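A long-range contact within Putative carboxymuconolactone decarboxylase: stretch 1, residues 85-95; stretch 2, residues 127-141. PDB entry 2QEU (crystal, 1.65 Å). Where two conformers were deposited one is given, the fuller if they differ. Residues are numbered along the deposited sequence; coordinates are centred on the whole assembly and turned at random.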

ATOM      1  N   ILE B  85      15.935   1.019   7.086  1.00  8.78           N
ATOM      2  CA  ILE B  85      15.680   2.183   7.952  1.00  7.73           C
ATOM      3  C   ILE B  85      16.903   2.440   8.861  1.00  8.39           C
ATOM      4  O   ILE B  85      17.340   3.586   9.033  1.00  8.75           O
ATOM      5  CB  ILE B  85      14.347   2.119   8.769  1.00  5.79           C
ATOM      6  CG1 ILE B  85      13.906   3.552   9.078  1.00  9.08           C
ATOM      7  CG2 ILE B  85      14.516   1.308  10.093  1.00  7.74           C
ATOM      8  CD1 ILE B  85      12.626   3.655   9.779  1.00  6.94           C
ATOM      9  N   VAL B  86      17.516   1.372   9.399  1.00  8.57           N
ATOM     10  CA  VAL B  86      18.684   1.541  10.234  1.00  9.17           C
ATOM     11  C   VAL B  86      19.863   1.964   9.344  1.00  9.50           C
ATOM     12  O   VAL B  86      20.580   2.875   9.704  1.00  9.07           O
ATOM     13  CB  VAL B  86      18.986   0.248  11.006  1.00  9.13           C
ATOM     14  CG1 VAL B  86      20.404   0.261  11.610  1.00 11.42           C
ATOM     15  CG2 VAL B  86      17.906   0.022  12.039  1.00 10.63           C
ATOM     16  N   ASN B  87      20.051   1.335   8.173  1.00  8.68           N
ATOM     17  CA  ASN B  87      21.131   1.764   7.277  1.00  9.61           C
ATOM     18  C   ASN B  87      21.086   3.260   6.899  1.00  7.08           C
ATOM     19  O   ASN B  87      22.119   3.932   6.883  1.00 10.97           O
ATOM     20  CB  ASN B  87      21.224   0.877   6.014  1.00 10.18           C
ATOM     21  CG  ASN B  87      21.707  -0.547   6.335  1.00 14.89           C
ATOM     22  OD1 ASN B  87      22.394  -0.760   7.342  1.00 19.70           O
ATOM     23  ND2 ASN B  87      21.381  -1.502   5.471  1.00 15.91           N
ATOM     24  N   HIS B  88      19.891   3.760   6.570  1.00  8.23           N
ATOM     25  CA  HIS B  88      19.732   5.176   6.245  1.00  8.24           C
ATOM     26  C   HIS B  88      19.823   6.104   7.474  1.00  8.38           C
ATOM     27  O   HIS B  88      20.274   7.271   7.366  1.00 11.19           O
ATOM     28  CB  HIS B  88      18.465   5.404   5.412  1.00  8.77           C
ATOM     29  CG  HIS B  88      18.583   4.892   4.013  1.00  8.52           C
ATOM     30  ND1 HIS B  88      19.370   5.507   3.069  1.00  6.81           N
ATOM     31  CD2 HIS B  88      18.037   3.809   3.405  1.00 10.50           C
ATOM     32  CE1 HIS B  88      19.319   4.819   1.944  1.00 13.37           C
ATOM     33  NE2 HIS B  88      18.532   3.777   2.123  1.00 10.91           N
ATOM     34  N   THR B  89      19.404   5.624   8.645  1.00  7.04           N
ATOM     35  CA  THR B  89      19.592   6.395   9.882  1.00  6.92           C
ATOM     36  C   THR B  89      21.098   6.585  10.146  1.00  7.27           C
ATOM     37  O   THR B  89      21.566   7.692  10.409  1.00  9.47           O
ATOM     38  CB  THR B  89      18.908   5.759  11.098  1.00  8.03           C
ATOM     39  OG1 THR B  89      17.508   5.757  10.856  1.00  7.89           O
ATOM     40  CG2 THR B  89      19.205   6.551  12.412  1.00 10.24           C
ATOM     41  N   ARG B  90      21.829   5.475  10.106  0.50  8.83           N
ATOM     42  CA  ARG B  90      23.285   5.489  10.226  0.50  8.66           C
ATOM     43  C   ARG B  90      23.905   6.481   9.223  0.50  8.37           C
ATOM     44  O   ARG B  90      24.679   7.356   9.602  0.50  8.71           O
ATOM     45  CB  ARG B  90      23.847   4.066  10.039  0.50  7.78           C
ATOM     46  CG  ARG B  90      25.322   3.918  10.364  0.50 12.49           C
ATOM     47  CD  ARG B  90      25.842   2.505  10.036  0.50  9.37           C
ATOM     48  NE  ARG B  90      25.166   1.442  10.789  0.50 10.22           N
ATOM     49  CZ  ARG B  90      24.345   0.524  10.272  0.50  9.58           C
ATOM     50  NH1 ARG B  90      24.087   0.478   8.974  0.50 12.41           N
ATOM     51  NH2 ARG B  90      23.794  -0.404  11.056  0.50 14.04           N
ATOM     52  N   ALA B  91      23.534   6.356   7.950  1.00 11.72           N
ATOM     53  CA  ALA B  91      24.027   7.240   6.890  1.00 10.50           C
ATOM     54  C   ALA B  91      23.699   8.720   7.200  1.00  9.89           C
ATOM     55  O   ALA B  91      24.575   9.593   7.136  1.00  7.94           O
ATOM     56  CB  ALA B  91      23.443   6.806   5.525  1.00  8.59           C
ATOM     57  N   ALA B  92      22.441   8.991   7.564  1.00  9.37           N
ATOM     58  CA  ALA B  92      22.023  10.362   7.835  1.00 10.42           C
ATOM     59  C   ALA B  92      22.876  10.961   8.956  1.00  8.19           C
ATOM     60  O   ALA B  92      23.268  12.137   8.904  1.00  7.65           O
ATOM     61  CB  ALA B  92      20.481  10.447   8.178  1.00  7.75           C
HETATM   62  N   MSE B  93      23.091  10.169  10.011  1.00  8.89           N
HETATM   63  CA  MSE B  93      23.765  10.653  11.217  1.00 11.64           C
HETATM   64  C   MSE B  93      25.259  10.791  10.962  1.00 11.14           C
HETATM   65  O   MSE B  93      25.898  11.737  11.434  1.00  7.95           O
HETATM   66  CB  MSE B  93      23.475   9.736  12.398  1.00 10.80           C
HETATM   67  CG  MSE B  93      22.054   9.918  12.904  1.00 11.85           C
HETATM   68 SE   MSE B  93      21.549   8.764  14.337  0.75 10.49          SE
HETATM   69  CE  MSE B  93      22.833   9.410  15.734  1.00  9.37           C
ATOM     70  N   ASN B  94      25.798   9.877  10.160  1.00  9.48           N
ATOM     71  CA  ASN B  94      27.162  10.043   9.670  1.00  9.27           C
ATOM     72  C   ASN B  94      27.332  11.350   8.910  1.00  8.75           C
ATOM     73  O   ASN B  94      28.431  11.953   8.967  1.00 10.09           O
ATOM     74  CB  ASN B  94      27.614   8.831   8.827  1.00 10.12           C
ATOM     75  CG  ASN B  94      28.068   7.652   9.672  1.00 11.78           C
ATOM     76  OD1 ASN B  94      28.552   7.831  10.794  1.00 16.46           O
ATOM     77  ND2 ASN B  94      27.966   6.448   9.122  1.00  6.38           N
ATOM     78  N   ALA B  95      26.299  11.784   8.194  1.00 10.84           N
ATOM     79  CA  ALA B  95      26.320  13.030   7.439  1.00  9.49           C
ATOM     80  C   ALA B  95      25.873  14.254   8.266  1.00  9.08           C
ATOM     81  O   ALA B  95      25.729  15.368   7.742  1.00 11.93           O
ATOM     82  CB  ALA B  95      25.480  12.874   6.124  1.00 11.08           C
ATOM     83  N   THR B 127      15.258   4.002  18.200  1.00  9.30           N
ATOM     84  CA  THR B 127      15.930   3.082  19.126  1.00  9.89           C
ATOM     85  C   THR B 127      17.433   2.938  18.769  1.00  9.28           C
ATOM     86  O   THR B 127      18.329   3.078  19.625  1.00 11.64           O
ATOM     87  CB  THR B 127      15.289   1.716  19.123  1.00 14.42           C
ATOM     88  OG1 THR B 127      13.925   1.849  19.518  1.00 10.70           O
ATOM     89  CG2 THR B 127      16.038   0.737  20.086  1.00 16.40           C
ATOM     90  N   PHE B 128      17.694   2.659  17.499  1.00  9.59           N
ATOM     91  CA  PHE B 128      19.048   2.638  16.972  1.00  9.95           C
ATOM     92  C   PHE B 128      19.772   3.970  17.174  1.00  9.08           C
ATOM     93  O   PHE B 128      20.934   3.967  17.627  1.00  9.92           O
ATOM     94  CB  PHE B 128      19.051   2.237  15.480  1.00  8.55           C
ATOM     95  CG  PHE B 128      20.394   2.421  14.802  1.00  7.80           C
ATOM     96  CD1 PHE B 128      21.411   1.499  14.959  1.00 11.07           C
ATOM     97  CD2 PHE B 128      20.634   3.538  14.024  1.00  6.81           C
ATOM     98  CE1 PHE B 128      22.641   1.683  14.326  1.00  9.00           C
ATOM     99  CE2 PHE B 128      21.823   3.733  13.408  1.00 10.31           C
ATOM    100  CZ  PHE B 128      22.847   2.819  13.571  1.00 10.40           C
ATOM    101  N   ALA B 129      19.103   5.070  16.842  1.00  7.23           N
ATOM    102  CA  ALA B 129      19.726   6.401  16.801  1.00  6.23           C
ATOM    103  C   ALA B 129      20.259   6.809  18.177  1.00  8.11           C
ATOM    104  O   ALA B 129      21.331   7.406  18.312  1.00 10.39           O
ATOM    105  CB  ALA B 129      18.723   7.415  16.336  1.00  7.17           C
ATOM    106  N   VAL B 130      19.478   6.508  19.200  1.00 10.48           N
ATOM    107  CA  VAL B 130      19.876   6.848  20.580  1.00  8.92           C
ATOM    108  C   VAL B 130      21.210   6.191  20.962  1.00  9.40           C
ATOM    109  O   VAL B 130      22.023   6.823  21.573  1.00  8.40           O
ATOM    110  CB  VAL B 130      18.728   6.520  21.583  1.00 10.45           C
ATOM    111  CG1 VAL B 130      19.225   6.533  23.080  1.00 15.55           C
ATOM    112  CG2 VAL B 130      17.516   7.503  21.318  1.00 11.47           C
ATOM    113  N   GLU B 131      21.423   4.963  20.531  1.00  8.15           N
ATOM    114  CA  GLU B 131      22.672   4.269  20.759  1.00  7.42           C
ATOM    115  C   GLU B 131      23.755   4.755  19.798  1.00  9.28           C
ATOM    116  O   GLU B 131      24.917   4.986  20.195  1.00  7.50           O
ATOM    117  CB  GLU B 131      22.492   2.754  20.688  1.00 10.91           C
ATOM    118  CG  GLU B 131      21.440   2.181  21.669  1.00 15.84           C
ATOM    119  CD  GLU B 131      21.555   2.701  23.096  1.00 29.61           C
ATOM    120  OE1 GLU B 131      22.687   2.668  23.656  1.00 22.17           O
ATOM    121  OE2 GLU B 131      20.515   3.138  23.664  1.00 30.64           O
ATOM    122  N   PHE B 132      23.399   4.962  18.540  1.00  8.57           N
ATOM    123  CA  PHE B 132      24.386   5.396  17.558  1.00  5.65           C
ATOM    124  C   PHE B 132      24.951   6.806  17.810  1.00  5.80           C
ATOM    125  O   PHE B 132      26.107   7.077  17.505  1.00  6.72           O
ATOM    126  CB  PHE B 132      23.823   5.298  16.126  1.00  6.56           C
ATOM    127  CG  PHE B 132      24.890   5.450  15.058  1.00  7.36           C
ATOM    128  CD1 PHE B 132      25.965   4.580  15.001  1.00  8.79           C
ATOM    129  CD2 PHE B 132      24.818   6.481  14.135  1.00  8.21           C
ATOM    130  CE1 PHE B 132      26.902   4.714  14.015  1.00  6.70           C
ATOM    131  CE2 PHE B 132      25.760   6.634  13.157  1.00 10.36           C
ATOM    132  CZ  PHE B 132      26.830   5.766  13.116  1.00 12.08           C
ATOM    133  N   GLU B 133      24.144   7.663  18.401  1.00  6.50           N
ATOM    134  CA  GLU B 133      24.564   8.997  18.769  1.00  8.04           C
ATOM    135  C   GLU B 133      25.744   8.877  19.728  1.00  6.70           C
ATOM    136  O   GLU B 133      26.730   9.611  19.622  1.00  5.48           O
ATOM    137  CB  GLU B 133      23.413   9.699  19.485  1.00  6.61           C
ATOM    138  CG  GLU B 133      23.763  11.120  19.913  1.00  7.30           C
ATOM    139  CD  GLU B 133      22.566  11.896  20.468  1.00 14.97           C
ATOM    140  OE1 GLU B 133      21.835  11.328  21.300  1.00 20.31           O
ATOM    141  OE2 GLU B 133      22.398  13.069  20.074  1.00 22.09           O
ATOM    142  N   LYS B 134      25.661   7.959  20.689  1.00  7.25           N
ATOM    143  CA  LYS B 134      26.766   7.772  21.640  1.00  8.69           C
ATOM    144  C   LYS B 134      27.971   7.121  20.989  1.00  8.05           C
ATOM    145  O   LYS B 134      29.115   7.488  21.300  1.00  5.67           O
ATOM    146  CB  LYS B 134      26.327   6.956  22.836  1.00 11.44           C
ATOM    147  CG  LYS B 134      25.288   7.677  23.676  1.00 17.38           C
ATOM    148  CD  LYS B 134      24.799   6.838  24.827  1.00 26.25           C
ATOM    149  CE  LYS B 134      24.004   5.648  24.355  1.00 32.76           C
ATOM    150  NZ  LYS B 134      23.029   5.182  25.388  1.00 39.78           N
ATOM    151  N   GLU B 135      27.711   6.189  20.046  1.00  3.77           N
ATOM    152  CA  GLU B 135      28.811   5.571  19.321  1.00  5.37           C
ATOM    153  C   GLU B 135      29.559   6.615  18.516  1.00  3.92           C
ATOM    154  O   GLU B 135      30.778   6.716  18.584  1.00  3.83           O
ATOM    155  CB  GLU B 135      28.290   4.463  18.405  1.00  4.07           C
ATOM    156  CG  GLU B 135      29.368   3.658  17.795  1.00  6.83           C
ATOM    157  CD  GLU B 135      28.870   2.723  16.682  1.00 10.30           C
ATOM    158  OE1 GLU B 135      27.867   2.031  16.873  1.00  9.36           O
ATOM    159  OE2 GLU B 135      29.513   2.713  15.606  1.00  8.07           O
ATOM    160  N   LEU B 136      28.811   7.419  17.769  0.50  3.69           N
ATOM    161  CA  LEU B 136      29.446   8.427  16.928  0.50  5.83           C
ATOM    162  C   LEU B 136      30.269   9.432  17.752  0.50  3.29           C
ATOM    163  O   LEU B 136      31.386   9.814  17.371  0.50  4.66           O
ATOM    164  CB  LEU B 136      28.362   9.125  16.098  0.50  4.44           C
ATOM    165  CG  LEU B 136      28.776   9.953  14.892  0.50 10.45           C
ATOM    166  CD1 LEU B 136      29.579   9.102  13.907  0.50  5.47           C
ATOM    167  CD2 LEU B 136      27.488  10.482  14.276  0.50  6.20           C
ATOM    168  N   ALA B 137      29.730   9.837  18.893  1.00  2.88           N
ATOM    169  CA  ALA B 137      30.467  10.724  19.819  1.00  3.24           C
ATOM    170  C   ALA B 137      31.774  10.103  20.361  1.00  4.19           C
ATOM    171  O   ALA B 137      32.759  10.814  20.587  1.00  5.74           O
ATOM    172  CB  ALA B 137      29.597  11.138  20.953  1.00  4.27           C
ATOM    173  N   GLY B 138      31.801   8.785  20.558  1.00  3.62           N
ATOM    174  CA  GLY B 138      32.952   8.078  21.080  1.00  3.57           C
ATOM    175  C   GLY B 138      34.041   7.741  20.047  1.00  2.00           C
ATOM    176  O   GLY B 138      35.038   7.159  20.380  1.00  2.00           O
ATOM    177  N   LYS B 139      33.755   8.074  18.766  1.00  2.00           N
ATOM    178  CA  LYS B 139      34.692   7.834  17.666  1.00  4.24           C
ATOM    179  C   LYS B 139      35.259   9.094  17.053  1.00  3.73           C
ATOM    180  O   LYS B 139      36.158   9.018  16.229  1.00  6.73           O
ATOM    181  CB  LYS B 139      34.037   6.978  16.573  1.00  3.27           C
ATOM    182  CG  LYS B 139      33.453   5.687  17.081  1.00  5.08           C
ATOM    183  CD  LYS B 139      32.950   4.811  15.958  1.00  8.49           C
ATOM    184  CE  LYS B 139      31.823   5.436  15.203  1.00  3.77           C
ATOM    185  NZ  LYS B 139      31.012   4.495  14.318  1.00 12.48           N
ATOM    186  N   ARG B 140      34.745  10.248  17.480  1.00  5.54           N
ATOM    187  CA  ARG B 140      35.059  11.524  16.883  1.00  6.35           C
ATOM    188  C   ARG B 140      35.508  12.495  17.933  1.00  2.92           C
ATOM    189  O   ARG B 140      35.018  12.448  19.039  1.00  4.73           O
ATOM    190  CB  ARG B 140      33.805  12.107  16.230  1.00  9.94           C
ATOM    191  CG  ARG B 140      33.169  11.181  15.219  1.00 20.58           C
ATOM    192  CD  ARG B 140      32.024  11.849  14.497  1.00 30.92           C
ATOM    193  NE  ARG B 140      31.774  11.191  13.213  1.00 34.63           N
ATOM    194  CZ  ARG B 140      30.774  11.509  12.391  1.00 37.87           C
ATOM    195  NH1 ARG B 140      29.928  12.480  12.724  1.00 28.29           N
ATOM    196  NH2 ARG B 140      30.625  10.846  11.236  1.00 36.72           N
ATOM    197  N   THR B 141      36.362  13.412  17.534  1.00  2.00           N
ATOM    198  CA  THR B 141      36.871  14.460  18.416  1.00  2.02           C
ATOM    199  C   THR B 141      35.731  15.430  18.840  1.00  8.67           C
ATOM    200  O   THR B 141      34.799  15.660  18.107  1.00  7.59           O
ATOM    201  CB  THR B 141      38.043  15.184  17.782  1.00  5.78           C
ATOM    202  OG1 THR B 141      39.068  14.218  17.483  1.00  6.91           O
ATOM    203  CG2 THR B 141      38.651  16.218  18.750  1.00  5.32           C
ATOM    204  OXT THR B 141      35.742  15.975  19.951  1.00 13.80           O
TER
HETATM  205  O   HOH W   1      30.290   5.921  12.051  1.00 25.36           O
HETATM  206  O   HOH W   2      28.985  14.783  10.467  1.00 45.12           O

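Both stretches are mostly helical. Residues 85-94 close one helix, and residues 127-137 belong to another that also begins earlier in the chain. The two run in roughly the same direction, with 36° between their N-to-C directions. Their axes come no closer than 10.0 Å, so side chains fill the space between them. The register advances in step: the CA atoms of Val86 and Phe128 lie 6.8 Å apart, and those of Asn94 and Leu136 lie 7.8 Å apart. Together the stretches bury 525 Å².

The contact is largely apolar. At its N-terminal end, Phe128 points toward the first helix. Val86 CG1 sits over one face of its ring, 3.7 Å from the centroid formed by the Phe128 ring atoms and 10° off the normal. This is a CH-pi contact. Thr89 CG2 meets the edge of the same ring, 3.7 Å from Phe128 CD2. The methyl of Thr89 can face the second helix while its hydroxyl turns back to its own: Thr89 OG1 donates to Ile85 O at 2.8 Å.

Arg90 contributes mainly the aliphatic part of its side chain to Phe132, with Arg90 CG 3.6 Å from Phe132 CZ. Its guanidinium is held within the first helix, where Arg90 NH1 donates to Asn87 OD1 at 2.7 Å.

Met93, a selenomethionine, has the largest covered area of any residue here, 101 Å². Its side chain reaches across to the second helix. Met93 SE packs 3.7 Å from Ala129 CB, an ordinary packing distance. Met93 CE lies 3.6 Å from Ala129 O, 3.4 Å from Glu133 N and 3.9 Å from Phe132 CD2. The selenium also lies at the edge of the Phe132 ring. These backbone approaches are packing contacts; Glu133 N already donates to Ala129 O, at 2.8 Å, in the helix.

Polar contacts appear at the C-terminal end. Asn94 OD1 lies near the plane of the Phe132 ring, 3.6 Å from Phe132 CZ. Leu136 packs here too, with Leu136 CD2 3.5 Å from Met93 O. Beyond the second helix, Arg140 reaches back to the end of the first. Arg140 NH2 donates to Asn94 O at 3.3 Å, a weak hydrogen bond although nearly straight at 168°. It is the only direct hydrogen bond between the stretches. Water 1 adds a bridge, donating to Asn94 OD1 at 2.9 Å and accepting from Lys139 NZ at 2.8 Å. Lys139 NZ also forms a salt bridge with Glu135 OE2 at 2.7 Å.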